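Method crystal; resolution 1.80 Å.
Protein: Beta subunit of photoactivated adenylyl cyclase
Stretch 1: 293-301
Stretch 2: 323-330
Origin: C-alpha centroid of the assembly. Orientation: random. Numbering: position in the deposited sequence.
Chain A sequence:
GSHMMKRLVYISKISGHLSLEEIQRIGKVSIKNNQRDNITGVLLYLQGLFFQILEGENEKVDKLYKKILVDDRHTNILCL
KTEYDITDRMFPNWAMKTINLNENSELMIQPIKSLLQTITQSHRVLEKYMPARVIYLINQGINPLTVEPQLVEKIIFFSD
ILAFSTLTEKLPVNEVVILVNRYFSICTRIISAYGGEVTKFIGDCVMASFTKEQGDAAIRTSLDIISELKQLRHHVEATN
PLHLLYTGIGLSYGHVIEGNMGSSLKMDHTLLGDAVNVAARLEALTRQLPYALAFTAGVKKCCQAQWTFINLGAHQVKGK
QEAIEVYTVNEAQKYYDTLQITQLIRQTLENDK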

# COMPACT_ATOMS: atom_id res chain seq x y z
N LEU A 293 20.86 -5.94 -15.91
CA LEU A 293 20.69 -4.64 -15.28
C LEU A 293 20.92 -3.57 -16.32
O LEU A 293 21.91 -3.61 -17.04
CB LEU A 293 21.68 -4.46 -14.12
CG LEU A 293 21.84 -3.07 -13.53
CD1 LEU A 293 20.53 -2.65 -12.87
CD2 LEU A 293 22.99 -3.05 -12.54
N ALA A 294 20.00 -2.61 -16.42
CA ALA A 294 20.19 -1.49 -17.33
C ALA A 294 19.83 -0.19 -16.63
O ALA A 294 18.85 -0.14 -15.88
CB ALA A 294 19.33 -1.63 -18.59
N PHE A 295 20.60 0.87 -16.88
CA PHE A 295 20.32 2.12 -16.19
C PHE A 295 20.76 3.31 -17.04
O PHE A 295 21.42 3.17 -18.08
CB PHE A 295 20.96 2.14 -14.79
CG PHE A 295 22.42 1.81 -14.77
CD1 PHE A 295 23.36 2.75 -15.16
CD2 PHE A 295 22.85 0.55 -14.33
CE1 PHE A 295 24.72 2.45 -15.14
CE2 PHE A 295 24.21 0.25 -14.32
CZ PHE A 295 25.14 1.19 -14.72
N THR A 296 20.35 4.49 -16.59
CA THR A 296 20.58 5.72 -17.33
C THR A 296 21.94 6.33 -17.00
O THR A 296 22.59 5.96 -16.03
CB THR A 296 19.49 6.75 -17.03
OG1 THR A 296 19.50 7.05 -15.63
CG2 THR A 296 18.12 6.21 -17.41
N ALA A 297 22.35 7.29 -17.84
CA ALA A 297 23.56 8.06 -17.56
C ALA A 297 23.48 8.75 -16.20
O ALA A 297 24.49 8.86 -15.51
CB ALA A 297 23.80 9.08 -18.67
N GLY A 298 22.29 9.18 -15.79
CA GLY A 298 22.17 9.85 -14.51
C GLY A 298 22.47 8.93 -13.34
O GLY A 298 23.03 9.36 -12.32
N VAL A 299 22.08 7.66 -13.45
CA VAL A 299 22.44 6.69 -12.42
C VAL A 299 23.94 6.54 -12.37
O VAL A 299 24.55 6.50 -11.29
CB VAL A 299 21.74 5.34 -12.69
CG1 VAL A 299 22.32 4.27 -11.76
CG2 VAL A 299 20.24 5.49 -12.49
N LYS A 300 24.57 6.46 -13.55
CA LYS A 300 26.03 6.32 -13.62
C LYS A 300 26.72 7.46 -12.89
O LYS A 300 27.65 7.23 -12.11
CB LYS A 300 26.46 6.27 -15.09
CG LYS A 300 27.97 6.15 -15.32
CD LYS A 300 28.27 6.06 -16.81
CE LYS A 300 29.77 6.00 -17.09
NZ LYS A 300 30.47 7.27 -16.75
N LYS A 301 26.25 8.70 -13.10
CA LYS A 301 26.88 9.84 -12.45
C LYS A 301 26.68 9.86 -10.94
O LYS A 301 27.42 10.56 -10.24
CB LYS A 301 26.36 11.14 -13.07
CG LYS A 301 26.66 11.24 -14.56
CD LYS A 301 26.31 12.59 -15.15
CE LYS A 301 25.15 12.48 -16.12
NZ LYS A 301 25.05 13.66 -17.01
N ALA A 323 15.68 9.69 -27.55
CA ALA A 323 16.31 8.48 -27.04
C ALA A 323 17.25 8.82 -25.88
O ALA A 323 17.72 9.95 -25.73
CB ALA A 323 17.07 7.76 -28.15
N ILE A 324 17.52 7.82 -25.05
CA ILE A 324 18.36 7.97 -23.88
C ILE A 324 19.50 6.96 -23.95
O ILE A 324 19.33 5.82 -24.40
CB ILE A 324 17.57 7.79 -22.57
CG1 ILE A 324 16.88 6.42 -22.57
CG2 ILE A 324 16.56 8.91 -22.39
CD1 ILE A 324 16.56 5.91 -21.20
N GLU A 325 20.68 7.38 -23.48
CA GLU A 325 21.82 6.49 -23.38
C GLU A 325 21.55 5.45 -22.30
O GLU A 325 21.14 5.78 -21.19
CB GLU A 325 23.08 7.27 -23.04
CG GLU A 325 23.69 7.98 -24.23
CD GLU A 325 24.04 7.02 -25.35
OE1 GLU A 325 24.92 6.16 -25.15
OE2 GLU A 325 23.43 7.12 -26.43
N VAL A 326 21.80 4.18 -22.62
CA VAL A 326 21.62 3.09 -21.67
C VAL A 326 22.99 2.57 -21.28
O VAL A 326 23.87 2.40 -22.13
CB VAL A 326 20.76 1.96 -22.26
CG1 VAL A 326 20.64 0.82 -21.24
CG2 VAL A 326 19.40 2.50 -22.65
N TYR A 327 23.17 2.32 -19.98
CA TYR A 327 24.41 1.79 -19.45
C TYR A 327 24.13 0.54 -18.64
O TYR A 327 23.00 0.27 -18.23
CB TYR A 327 25.12 2.81 -18.55
CG TYR A 327 25.68 3.99 -19.29
CD1 TYR A 327 24.90 5.13 -19.51
CD2 TYR A 327 26.98 3.97 -19.77
CE1 TYR A 327 25.42 6.22 -20.20
CE2 TYR A 327 27.50 5.05 -20.45
CZ TYR A 327 26.72 6.17 -20.66
OH TYR A 327 27.25 7.23 -21.34
N THR A 328 25.20 -0.19 -18.37
CA THR A 328 25.19 -1.31 -17.45
C THR A 328 26.57 -1.39 -16.81
O THR A 328 27.42 -0.52 -17.03
CB THR A 328 24.80 -2.60 -18.17
OG1 THR A 328 24.64 -3.65 -17.20
CG2 THR A 328 25.87 -3.01 -19.17
N VAL A 329 26.77 -2.41 -15.99
CA VAL A 329 28.09 -2.72 -15.46
C VAL A 329 28.48 -4.11 -15.92
O VAL A 329 27.63 -4.97 -16.16
CB VAL A 329 28.16 -2.60 -13.91
CG1 VAL A 329 27.91 -1.13 -13.48
CG2 VAL A 329 27.16 -3.53 -13.23
N ASN A 330 29.80 -4.32 -16.08
CA ASN A 330 30.30 -5.61 -16.54
C ASN A 330 29.80 -6.75 -15.65
O ASN A 330 29.49 -7.85 -16.13
CB ASN A 330 31.82 -5.58 -16.57
CG ASN A 330 32.43 -6.85 -17.15
OD1 ASN A 330 33.14 -7.58 -16.47
ND2 ASN A 330 32.14 -7.12 -18.42
O HOH W 1 20.57 7.94 -19.86

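The two stretches meet as antiparallel strands, and one residue pair carries the backbone pairing. Phe-295 N donates to Tyr-327 O at 2.8 Å, and Tyr-327 N donates to Phe-295 O at 2.7 Å. Both bonds are nearly straight, with angles of 158° and 164° at the hydrogen. This is the closed ring of a hydrogen-bonded antiparallel pair. Two CA-H...O contacts flank it: Ala-294 CA lies 3.4 Å from Tyr-327 O, and Val-326 CA lies 3.6 Å from Phe-295 O.

A side chain adds a third direct bond. Thr-328 OG1 donates to Leu-293 O at 2.7 Å. The hydroxyl serves a carbonyl of the neighbouring strand where the backbone ladder does not continue.

At the other end, where the first stretch turns into a helix, a water bridges the gap. It accepts from Ala-297 N at 2.8 Å and donates to Glu-325 O at 2.6 Å. Ala-297 N and Glu-325 O are themselves 3.9 Å apart, too far for a direct bond. Thr-296 sits at the N-cap of the helix. Thr-296 OG1 accepts a weak bond from Val-299 N at 3.4 Å. A threonine suits this place because its hydroxyl can cap a free backbone amide.

Packing centres on two aromatic residues, Phe-295 and Tyr-327, whose side chains lie on the same face of the sheet. Phe-295 CE1 comes within 3.5 Å of Tyr-327 CB. The Phe-295 ring, with chi1 in p, reaches back over the second strand. Being flat, it can lie against the backbone there: Tyr-327 O and Thr-328 N lie over one of its faces. Val-329 CG1 meets its edge, 3.8 Å from Phe-295 CZ.

The Tyr-327 ring reaches the first turn of the helix. Ala-297 CB approaches Tyr-327 CE1 at 3.6 Å; the short side chain lets the helix backbone come close to the ring. Lys-300 lays its extended aliphatic chain over one face of the ring. Lys-300 CD is 3.9 Å from the centroid of the Tyr-327 ring, a CH-pi contact over the face. Lys-300 NZ is 5.8 Å from that centroid, so any cation-pi attraction is weak at most. The long side chain thus gives the ring an apolar cover.

Smaller apolar contacts complete the join. Ala-294 CB packs on Val-326 CG1 at 3.8 Å, and Thr-296 CG2 lies 4.1 Å from Ile-324 CD1. Leu-293 CD2 and Val-329 CG2 are 4.3 Å apart. Leu-293, Ala-294, Val-326 and Val-329 are buried, as suits apolar side chains. Together the stretches bury 491 Å², and Tyr-327 and Phe-295 have the largest areas covered. Val-329 N is buried without a polar partner in the model.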